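Side-chain contacts in penicillin-binding protein (Bacillus halodurans, PDB 3TG9), which probably acts as a penicillin-binding serine hydrolase of the beta-lactamase family, many of whose members react with beta-lactams or D-Ala-D-Ala peptides: residues T78-S81 with D82-A86; V91-H94 with H95-H99; V180-A184 with G185-S189. One frame throughout, in Å; residues are numbered along the deposited sequence.

Interaction 1 of 3, residues T78-S81 with D82-A86; sequences TPLS and DWLDA
L80 and W83-L84 meet through one carbonyl: L80 O takes both W83 N, at 3.2 Å, and L84 N, at 3.0 Å. The two donors use it differently, since L84 N lies almost straight out beyond the oxygen (C=O...N 169°) while W83 N sits well above the carbonyl plane. One residue earlier, P79 O accepts D82 N at 3.0 Å, again from above its plane. Three successive amides of the turn are thus satisfied by two carbonyls. T78 OG1 looks back instead, hydrogen-bonding S75 O; with OG1 beside the backbone N (chi1 -50°), CG2 stands anti to that N and reaches the indole, meeting its edge at W83 NE1, 3.6 Å away. The carboxylate of D82 lies against the P79 ring, CG to CD 3.8 Å, a contact without a polar bond. On the buried flank L80 CD1 touches L84 CD1 at 3.7 Å, and both leucines pack on helix 155-168. That helix also meets the turn where W83 O accepts a hydrogen bond from S166 OG. The whole is a tight turn with overlapping i to i+3 and i to i+4 backbone bonds, in the loop between helices 58-70 and 93-98.

Interaction 2 of 3, residues V91-H94 with H95-H99; sequences VTIH and HLLTH
T92 is the N-cap of the short helix 93-98, whose first turn is tied by L96 N to T92 O at 3.2 Å and L97 N to I93 O at 3.0 Å. The T92 hydroxyl, set between backbone N and carbonyl carbon (chi1 64°), accepts H95 N at 3.3 Å. In return the H95 ring swings back, and its ND1 accepts T92 N at 3.1 Å from 27° out of the ring plane. This reciprocal pair is a capping box, with a histidine nitrogen as the side-chain acceptor, and it fixes the rotation of the imidazole. OG1 lies over a face of the same ring. At the other end H99, with positive phi, completes a Schellman motif, while T98 OG1 turns back to donate to H94 O at 2.9 Å and also bonds T100 OG1. The H94 ring has its ND1 held by Y273 OH, and T98 CG2 sits over one of its faces. Along the buried side I93 CG2 and L97 CD1 lie 3.6 Å apart, the two side chains running alongside each other and packing on helices 58-70 and 155-168. V91 CG1 crosses L96 at about a right angle, 3.8 Å from its CD2.

Interaction 3 of 3, residues V180-A184 with G185-S189; sequences VFQRA and GMHES
F181 and M186 make the closest side-chain contact, M186 CE lying 3.7 Å from F181 CD1. The sulfur stands 5.0 Å from the ring centroid and 63° off its normal, an oblique Met-aromatic contact. M186 gets there by leaving CG anti to its carbonyl carbon and bending at chi3, which brings the methyl round to the ring. S189 takes a different station: its CB lies over the face of F181, 4.0 Å from the centroid and 14° off the normal, a CH-pi contact, while S189 OG is hydrogen-bonded to D236. A184 CB adds a looser touch, 4.2 Å from M186 SD. Behind these side chains is the backbone of a Schellman motif that ends helix 172-182. M186 N bonds to F181 O, and G185 N to Q182 O at 3.1 Å, the latter from well above the carbonyl plane. G185 is the C-prime residue, its phi of 80° turning the chain out of the helix and bringing M186 beside F181. On the outer side Q182 OE1 comes within 3.8 Å of H187 ND1. Further out, M186 and A184 pack on helix 234-245, M186 and S189 on strand 231-232, and F181 meets F60 of helix 58-70 nearly perpendicularly.

Overall arrangement
Along the chain the three come in series, interaction 1, then 2, then 3. Interactions 1 and 2 are neighbours, their centres 12 Å apart, and touch: the backbone of T78 and L80 probably hydrogen-bonds to I93 and V91, and L80 packs on L96. These bonds tie the surface turn to the start of helix 93-98, and both also pack on helix 155-168. Interaction 3 stands apart, its centre 26 Å from interaction 2 and 29 Å from interaction 1. Helix 58-70 is common to interactions 2 and 3. K58 opens this helix, and with S55 it forms an SxxK pattern in which S55 would probably be the nucleophile; H99 of interaction 2 meets Y152, which probably belongs to the same site.

Interaction 1 of 3, residues T78-S81 with D82-A86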
ATOM      1  N   THR B  78      21.141 -33.621   0.212  1.00 51.80           N
ATOM      2  CA  THR B  78      21.929 -32.626  -0.491  1.00 50.83           C
ATOM      3  C   THR B  78      22.262 -31.481   0.451  1.00 51.97           C
ATOM      4  O   THR B  78      21.381 -30.967   1.133  1.00 50.11           O
ATOM      5  CB  THR B  78      21.151 -32.082  -1.696  1.00 51.42           C
ATOM      6  OG1 THR B  78      20.655 -33.183  -2.472  1.00 51.34           O
ATOM      7  CG2 THR B  78      22.038 -31.197  -2.560  1.00 48.42           C
ATOM      8  N   PRO B  79      23.546 -31.097   0.511  1.00 56.80           N
ATOM      9  CA  PRO B  79      23.976 -29.962   1.332  1.00 52.93           C
ATOM     10  C   PRO B  79      23.560 -28.648   0.695  1.00 50.93           C
ATOM     11  O   PRO B  79      23.515 -28.543  -0.529  1.00 53.15           O
ATOM     12  CB  PRO B  79      25.507 -30.080   1.328  1.00 54.26           C
ATOM     13  CG  PRO B  79      25.796 -31.482   0.880  1.00 56.50           C
ATOM     14  CD  PRO B  79      24.691 -31.818  -0.069  1.00 57.53           C
ATOM     15  N   LEU B  80      23.267 -27.655   1.525  1.00 51.53           N
ATOM     16  CA  LEU B  80      22.840 -26.350   1.038  1.00 50.48           C
ATOM     17  C   LEU B  80      23.958 -25.661   0.245  1.00 52.67           C
ATOM     18  O   LEU B  80      23.700 -24.858  -0.647  1.00 56.07           O
ATOM     19  CB  LEU B  80      22.397 -25.480   2.214  1.00 49.36           C
ATOM     20  CG  LEU B  80      21.598 -24.217   1.900  1.00 46.60           C
ATOM     21  CD1 LEU B  80      20.366 -24.561   1.096  1.00 46.77           C
ATOM     22  CD2 LEU B  80      21.211 -23.528   3.187  1.00 46.89           C
ATOM     23  N   SER B  81      25.200 -25.988   0.577  1.00 55.63           N
ATOM     24  CA  SER B  81      26.359 -25.463  -0.137  1.00 55.61           C
ATOM     25  C   SER B  81      26.337 -25.872  -1.606  1.00 53.54           C
ATOM     26  O   SER B  81      26.845 -25.157  -2.466  1.00 59.12           O
ATOM     27  CB  SER B  81      27.639 -25.982   0.509  1.00 52.64           C
ATOM     28  OG  SER B  81      27.624 -27.400   0.557  1.00 53.67           O
ATOM     29  N   ASP B  82      25.757 -27.031  -1.889  1.00 53.04           N
ATOM     30  CA  ASP B  82      25.684 -27.528  -3.258  1.00 56.38           C
ATOM     31  C   ASP B  82      24.991 -26.565  -4.221  1.00 57.13           C
ATOM     32  O   ASP B  82      25.354 -26.494  -5.395  1.00 61.89           O
ATOM     33  CB  ASP B  82      24.980 -28.883  -3.306  1.00 53.00           C
ATOM     34  CG  ASP B  82      25.948 -30.050  -3.246  1.00 55.97           C
ATOM     35  OD1 ASP B  82      27.023 -29.908  -2.620  1.00 48.37           O
ATOM     36  OD2 ASP B  82      25.625 -31.111  -3.827  1.00 55.12           O
ATOM     37  N   TRP B  83      23.997 -25.828  -3.729  1.00 55.31           N
ATOM     38  CA  TRP B  83      23.141 -25.035  -4.611  1.00 53.05           C
ATOM     39  C   TRP B  83      23.139 -23.528  -4.346  1.00 51.81           C
ATOM     40  O   TRP B  83      22.798 -22.748  -5.234  1.00 52.72           O
ATOM     41  CB  TRP B  83      21.709 -25.568  -4.576  1.00 51.64           C
ATOM     42  CG  TRP B  83      21.559 -26.912  -5.206  1.00 52.70           C
ATOM     43  CD1 TRP B  83      21.591 -28.125  -4.573  1.00 51.76           C
ATOM     44  CD2 TRP B  83      21.354 -27.188  -6.596  1.00 52.07           C
ATOM     45  NE1 TRP B  83      21.415 -29.138  -5.487  1.00 56.77           N
ATOM     46  CE2 TRP B  83      21.267 -28.591  -6.735  1.00 54.30           C
ATOM     47  CE3 TRP B  83      21.235 -26.387  -7.738  1.00 51.42           C
ATOM     48  CZ2 TRP B  83      21.066 -29.210  -7.970  1.00 50.43           C
ATOM     49  CZ3 TRP B  83      21.030 -27.005  -8.966  1.00 48.93           C
ATOM     50  CH2 TRP B  83      20.952 -28.402  -9.070  1.00 49.47           C
ATOM     51  N   LEU B  84      23.509 -23.121  -3.134  1.00 52.47           N
ATOM     52  CA  LEU B  84      23.559 -21.700  -2.796  1.00 53.55           C
ATOM     53  C   LEU B  84      24.976 -21.262  -2.425  1.00 57.98           C
ATOM     54  O   LEU B  84      25.750 -22.043  -1.866  1.00 58.85           O
ATOM     55  CB  LEU B  84      22.596 -21.379  -1.647  1.00 53.19           C
ATOM     56  CG  LEU B  84      21.157 -21.894  -1.744  1.00 49.05           C
ATOM     57  CD1 LEU B  84      20.304 -21.310  -0.627  1.00 43.17           C
ATOM     58  CD2 LEU B  84      20.557 -21.570  -3.096  1.00 49.20           C
ATOM     59  N   ASP B  85      25.307 -20.012  -2.736  1.00 57.24           N
ATOM     60  CA  ASP B  85      26.612 -19.451  -2.393  1.00 59.19           C
ATOM     61  C   ASP B  85      26.700 -19.173  -0.902  1.00 55.34           C
ATOM     62  O   ASP B  85      27.637 -19.610  -0.235  1.00 54.33           O
ATOM     63  CB  ASP B  85      26.872 -18.151  -3.164  1.00 61.14           C
ATOM     64  CG  ASP B  85      27.065 -18.378  -4.650  1.00 66.13           C
ATOM     65  OD1 ASP B  85      27.576 -19.456  -5.028  1.00 63.14           O
ATOM     66  OD2 ASP B  85      26.710 -17.473  -5.442  1.00 68.67           O
ATOM     67  N   ALA B  86      25.726 -18.431  -0.386  1.00 53.16           N
ATOM     68  CA  ALA B  86      25.691 -18.117   1.037  1.00 55.16           C
ATOM     69  C   ALA B  86      25.867 -19.397   1.842  1.00 52.63           C
ATOM     70  O   ALA B  86      25.020 -20.286   1.796  1.00 52.64           O
ATOM     71  CB  ALA B  86      24.389 -17.429   1.399  1.00 53.34           C
TER

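Interaction 2 of 3, residues V91-H94 with H95-H99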
ATOM      1  N   VAL B  91      24.479 -27.602   6.675  1.00 50.91           N
ATOM      2  CA  VAL B  91      23.034 -27.545   6.513  1.00 48.78           C
ATOM      3  C   VAL B  91      22.585 -28.296   5.256  1.00 45.39           C
ATOM      4  O   VAL B  91      23.206 -28.201   4.195  1.00 44.41           O
ATOM      5  CB  VAL B  91      22.499 -26.100   6.534  1.00 47.96           C
ATOM      6  CG1 VAL B  91      21.042 -26.069   6.099  1.00 43.04           C
ATOM      7  CG2 VAL B  91      22.654 -25.514   7.930  1.00 46.15           C
ATOM      8  N   THR B  92      21.517 -29.067   5.407  1.00 45.76           N
ATOM      9  CA  THR B  92      21.011 -29.912   4.347  1.00 43.22           C
ATOM     10  C   THR B  92      19.558 -29.536   4.094  1.00 42.43           C
ATOM     11  O   THR B  92      18.912 -28.912   4.945  1.00 40.83           O
ATOM     12  CB  THR B  92      21.060 -31.390   4.769  1.00 47.89           C
ATOM     13  OG1 THR B  92      20.183 -31.593   5.884  1.00 46.30           O
ATOM     14  CG2 THR B  92      22.477 -31.798   5.171  1.00 40.47           C
ATOM     15  N   ILE B  93      19.053 -29.915   2.924  1.00 37.60           N
ATOM     16  CA  ILE B  93      17.671 -29.674   2.554  1.00 37.57           C
ATOM     17  C   ILE B  93      16.739 -30.133   3.665  1.00 39.75           C
ATOM     18  O   ILE B  93      15.858 -29.393   4.102  1.00 36.26           O
ATOM     19  CB  ILE B  93      17.320 -30.438   1.263  1.00 40.25           C
ATOM     20  CG1 ILE B  93      18.205 -29.970   0.101  1.00 40.42           C
ATOM     21  CG2 ILE B  93      15.842 -30.308   0.940  1.00 36.34           C
ATOM     22  CD1 ILE B  93      18.189 -28.466  -0.124  1.00 40.50           C
ATOM     23  N   HIS B  94      16.950 -31.364   4.120  1.00 44.97           N
ATOM     24  CA  HIS B  94      16.110 -31.973   5.141  1.00 40.19           C
ATOM     25  C   HIS B  94      16.102 -31.173   6.454  1.00 37.13           C
ATOM     26  O   HIS B  94      15.082 -31.110   7.141  1.00 38.84           O
ATOM     27  CB  HIS B  94      16.535 -33.429   5.372  1.00 43.15           C
ATOM     28  CG  HIS B  94      15.996 -34.023   6.635  1.00 39.35           C
ATOM     29  ND1 HIS B  94      14.846 -34.787   6.667  1.00 45.11           N
ATOM     30  CD2 HIS B  94      16.440 -33.958   7.910  1.00 38.64           C
ATOM     31  CE1 HIS B  94      14.611 -35.168   7.911  1.00 43.67           C
ATOM     32  NE2 HIS B  94      15.559 -34.671   8.686  1.00 36.71           N
ATOM     33  N   HIS B  95      17.227 -30.557   6.800  1.00 37.23           N
ATOM     34  CA  HIS B  95      17.268 -29.707   7.988  1.00 40.44           C
ATOM     35  C   HIS B  95      16.320 -28.523   7.842  1.00 38.72           C
ATOM     36  O   HIS B  95      15.586 -28.173   8.766  1.00 38.73           O
ATOM     37  CB  HIS B  95      18.684 -29.191   8.246  1.00 43.55           C
ATOM     38  CG  HIS B  95      19.648 -30.256   8.672  1.00 47.20           C
ATOM     39  ND1 HIS B  95      20.960 -30.287   8.243  1.00 45.75           N
ATOM     40  CD2 HIS B  95      19.491 -31.331   9.478  1.00 46.18           C
ATOM     41  CE1 HIS B  95      21.568 -31.333   8.774  1.00 52.35           C
ATOM     42  NE2 HIS B  95      20.699 -31.985   9.525  1.00 48.43           N
ATOM     43  N   LEU B  96      16.348 -27.907   6.668  1.00 37.68           N
ATOM     44  CA  LEU B  96      15.506 -26.754   6.379  1.00 39.72           C
ATOM     45  C   LEU B  96      14.024 -27.128   6.405  1.00 36.68           C
ATOM     46  O   LEU B  96      13.209 -26.406   6.982  1.00 34.19           O
ATOM     47  CB  LEU B  96      15.893 -26.155   5.026  1.00 34.65           C
ATOM     48  CG  LEU B  96      17.361 -25.717   4.944  1.00 35.83           C
ATOM     49  CD1 LEU B  96      17.839 -25.574   3.510  1.00 35.57           C
ATOM     50  CD2 LEU B  96      17.581 -24.429   5.716  1.00 35.52           C
ATOM     51  N   LEU B  97      13.693 -28.272   5.803  1.00 34.97           N
ATOM     52  CA  LEU B  97      12.310 -28.732   5.668  1.00 34.52           C
ATOM     53  C   LEU B  97      11.634 -29.021   7.001  1.00 35.73           C
ATOM     54  O   LEU B  97      10.402 -28.967   7.111  1.00 31.94           O
ATOM     55  CB  LEU B  97      12.255 -29.999   4.810  1.00 33.60           C
ATOM     56  CG  LEU B  97      12.425 -29.848   3.304  1.00 33.03           C
ATOM     57  CD1 LEU B  97      12.791 -31.181   2.676  1.00 34.33           C
ATOM     58  CD2 LEU B  97      11.152 -29.295   2.688  1.00 33.51           C
ATOM     59  N   THR B  98      12.438 -29.357   8.003  1.00 31.09           N
ATOM     60  CA  THR B  98      11.913 -29.741   9.304  1.00 33.25           C
ATOM     61  C   THR B  98      12.251 -28.728  10.391  1.00 35.13           C
ATOM     62  O   THR B  98      11.943 -28.947  11.558  1.00 37.04           O
ATOM     63  CB  THR B  98      12.446 -31.122   9.735  1.00 39.26           C
ATOM     64  OG1 THR B  98      13.880 -31.100   9.733  1.00 42.43           O
ATOM     65  CG2 THR B  98      11.959 -32.210   8.782  1.00 34.36           C
ATOM     66  N   HIS B  99      12.881 -27.622  10.008  1.00 36.52           N
ATOM     67  CA  HIS B  99      13.215 -26.570  10.963  1.00 37.42           C
ATOM     68  C   HIS B  99      14.238 -27.048  11.977  1.00 37.72           C
ATOM     69  O   HIS B  99      14.129 -26.739  13.163  1.00 41.28           O
ATOM     70  CB  HIS B  99      11.972 -26.099  11.720  1.00 35.62           C
ATOM     71  CG  HIS B  99      10.953 -25.425  10.855  1.00 37.10           C
ATOM     72  ND1 HIS B  99      11.140 -24.171  10.319  1.00 31.85           N
ATOM     73  CD2 HIS B  99       9.726 -25.832  10.449  1.00 31.77           C
ATOM     74  CE1 HIS B  99      10.079 -23.832   9.617  1.00 33.28           C
ATOM     75  NE2 HIS B  99       9.205 -24.823   9.675  1.00 31.60           N
TER

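Interaction 3 of 3, residues V180-A184 with G185-S189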
ATOM      1  N   VAL B 180       2.453 -26.499  -8.889  1.00 37.23           N
ATOM      2  CA  VAL B 180       1.619 -26.795  -7.733  1.00 33.12           C
ATOM      3  C   VAL B 180       0.190 -26.298  -7.889  1.00 34.34           C
ATOM      4  O   VAL B 180      -0.741 -27.083  -7.803  1.00 40.22           O
ATOM      5  CB  VAL B 180       2.223 -26.252  -6.429  1.00 34.39           C
ATOM      6  CG1 VAL B 180       1.273 -26.502  -5.272  1.00 31.31           C
ATOM      7  CG2 VAL B 180       3.576 -26.896  -6.167  1.00 32.22           C
ATOM      8  N   PHE B 181       0.003 -25.002  -8.115  1.00 35.60           N
ATOM      9  CA  PHE B 181      -1.353 -24.492  -8.299  1.00 37.63           C
ATOM     10  C   PHE B 181      -2.015 -25.080  -9.543  1.00 36.48           C
ATOM     11  O   PHE B 181      -3.191 -25.431  -9.513  1.00 37.61           O
ATOM     12  CB  PHE B 181      -1.382 -22.963  -8.367  1.00 34.09           C
ATOM     13  CG  PHE B 181      -0.911 -22.292  -7.109  1.00 36.93           C
ATOM     14  CD1 PHE B 181      -0.851 -22.992  -5.910  1.00 31.63           C
ATOM     15  CD2 PHE B 181      -0.544 -20.955  -7.119  1.00 33.46           C
ATOM     16  CE1 PHE B 181      -0.413 -22.379  -4.746  1.00 33.49           C
ATOM     17  CE2 PHE B 181      -0.111 -20.330  -5.959  1.00 28.34           C
ATOM     18  CZ  PHE B 181      -0.044 -21.035  -4.773  1.00 32.35           C
ATOM     19  N   GLN B 182      -1.256 -25.185 -10.628  1.00 34.43           N
ATOM     20  CA  GLN B 182      -1.818 -25.587 -11.909  1.00 40.89           C
ATOM     21  C   GLN B 182      -2.037 -27.084 -11.883  1.00 42.43           C
ATOM     22  O   GLN B 182      -3.097 -27.580 -12.263  1.00 36.01           O
ATOM     23  CB  GLN B 182      -0.858 -25.233 -13.045  1.00 44.86           C
ATOM     24  CG  GLN B 182      -1.517 -25.119 -14.411  1.00 53.42           C
ATOM     25  CD  GLN B 182      -2.152 -23.753 -14.638  1.00 58.52           C
ATOM     26  OE1 GLN B 182      -2.885 -23.238 -13.786  1.00 59.44           O
ATOM     27  NE2 GLN B 182      -1.870 -23.160 -15.791  1.00 60.33           N
ATOM     28  N   ARG B 183      -1.014 -27.789 -11.416  1.00 39.89           N
ATOM     29  CA  ARG B 183      -1.019 -29.239 -11.326  1.00 41.18           C
ATOM     30  C   ARG B 183      -2.038 -29.747 -10.302  1.00 40.88           C
ATOM     31  O   ARG B 183      -2.222 -30.952 -10.165  1.00 47.54           O
ATOM     32  CB  ARG B 183       0.392 -29.732 -10.984  1.00 40.78           C
ATOM     33  CG  ARG B 183       0.711 -31.136 -11.453  1.00 43.75           C
ATOM     34  CD  ARG B 183       2.196 -31.442 -11.288  1.00 44.02           C
ATOM     35  NE  ARG B 183       2.427 -32.852 -10.978  1.00 52.01           N
ATOM     36  CZ  ARG B 183       3.630 -33.400 -10.819  1.00 54.85           C
ATOM     37  NH1 ARG B 183       4.721 -32.651 -10.949  1.00 49.87           N
ATOM     38  NH2 ARG B 183       3.744 -34.697 -10.527  1.00 50.72           N
ATOM     39  N   ALA B 184      -2.709 -28.838  -9.596  1.00 36.69           N
ATOM     40  CA  ALA B 184      -3.739 -29.233  -8.631  1.00 31.91           C
ATOM     41  C   ALA B 184      -5.075 -28.539  -8.861  1.00 35.02           C
ATOM     42  O   ALA B 184      -5.977 -28.632  -8.023  1.00 32.97           O
ATOM     43  CB  ALA B 184      -3.261 -28.984  -7.204  1.00 35.38           C
ATOM     44  N   GLY B 185      -5.189 -27.817  -9.973  1.00 35.26           N
ATOM     45  CA  GLY B 185      -6.445 -27.208 -10.368  1.00 32.68           C
ATOM     46  C   GLY B 185      -6.788 -25.911  -9.666  1.00 35.88           C
ATOM     47  O   GLY B 185      -7.941 -25.490  -9.675  1.00 36.58           O
ATOM     48  N   MET B 186      -5.788 -25.273  -9.061  1.00 37.49           N
ATOM     49  CA  MET B 186      -5.987 -24.030  -8.320  1.00 37.84           C
ATOM     50  C   MET B 186      -5.805 -22.788  -9.213  1.00 36.08           C
ATOM     51  O   MET B 186      -4.754 -22.146  -9.174  1.00 39.59           O
ATOM     52  CB  MET B 186      -5.014 -23.979  -7.139  1.00 31.92           C
ATOM     53  CG  MET B 186      -5.100 -25.203  -6.215  1.00 33.32           C
ATOM     54  SD  MET B 186      -3.697 -25.362  -5.067  1.00 30.49           S
ATOM     55  CE  MET B 186      -3.919 -23.892  -4.064  1.00 31.03           C
ATOM     56  N   HIS B 187      -6.829 -22.446  -9.991  1.00 27.39           N
ATOM     57  CA  HIS B 187      -6.729 -21.353 -10.964  1.00 37.85           C
ATOM     58  C   HIS B 187      -7.021 -19.971 -10.377  1.00 34.54           C
ATOM     59  O   HIS B 187      -6.908 -18.968 -11.073  1.00 37.64           O
ATOM     60  CB  HIS B 187      -7.662 -21.604 -12.156  1.00 35.83           C
ATOM     61  CG  HIS B 187      -7.676 -23.028 -12.626  1.00 39.83           C
ATOM     62  ND1 HIS B 187      -6.681 -23.560 -13.418  1.00 43.76           N
ATOM     63  CD2 HIS B 187      -8.569 -24.025 -12.416  1.00 36.48           C
ATOM     64  CE1 HIS B 187      -6.957 -24.826 -13.671  1.00 43.17           C
ATOM     65  NE2 HIS B 187      -8.096 -25.136 -13.078  1.00 36.85           N
ATOM     66  N   GLU B 188      -7.404 -19.918  -9.106  1.00 35.70           N
ATOM     67  CA  GLU B 188      -7.681 -18.647  -8.451  1.00 32.04           C
ATOM     68  C   GLU B 188      -6.646 -18.278  -7.389  1.00 31.49           C
ATOM     69  O   GLU B 188      -6.936 -17.499  -6.483  1.00 32.67           O
ATOM     70  CB  GLU B 188      -9.064 -18.676  -7.806  1.00 33.03           C
ATOM     71  CG  GLU B 188     -10.208 -18.855  -8.779  1.00 38.17           C
ATOM     72  CD  GLU B 188     -11.509 -18.311  -8.220  1.00 44.84           C
ATOM     73  OE1 GLU B 188     -12.501 -19.064  -8.175  1.00 47.91           O
ATOM     74  OE2 GLU B 188     -11.532 -17.125  -7.809  1.00 58.64           O
ATOM     75  N   SER B 189      -5.442 -18.825  -7.511  1.00 28.88           N
ATOM     76  CA  SER B 189      -4.405 -18.645  -6.500  1.00 27.46           C
ATOM     77  C   SER B 189      -3.137 -18.085  -7.110  1.00 29.38           C
ATOM     78  O   SER B 189      -2.874 -18.283  -8.296  1.00 29.92           O
ATOM     79  CB  SER B 189      -4.076 -19.983  -5.818  1.00 28.86           C
ATOM     80  OG  SER B 189      -5.147 -20.409  -5.001  1.00 29.09           O
TER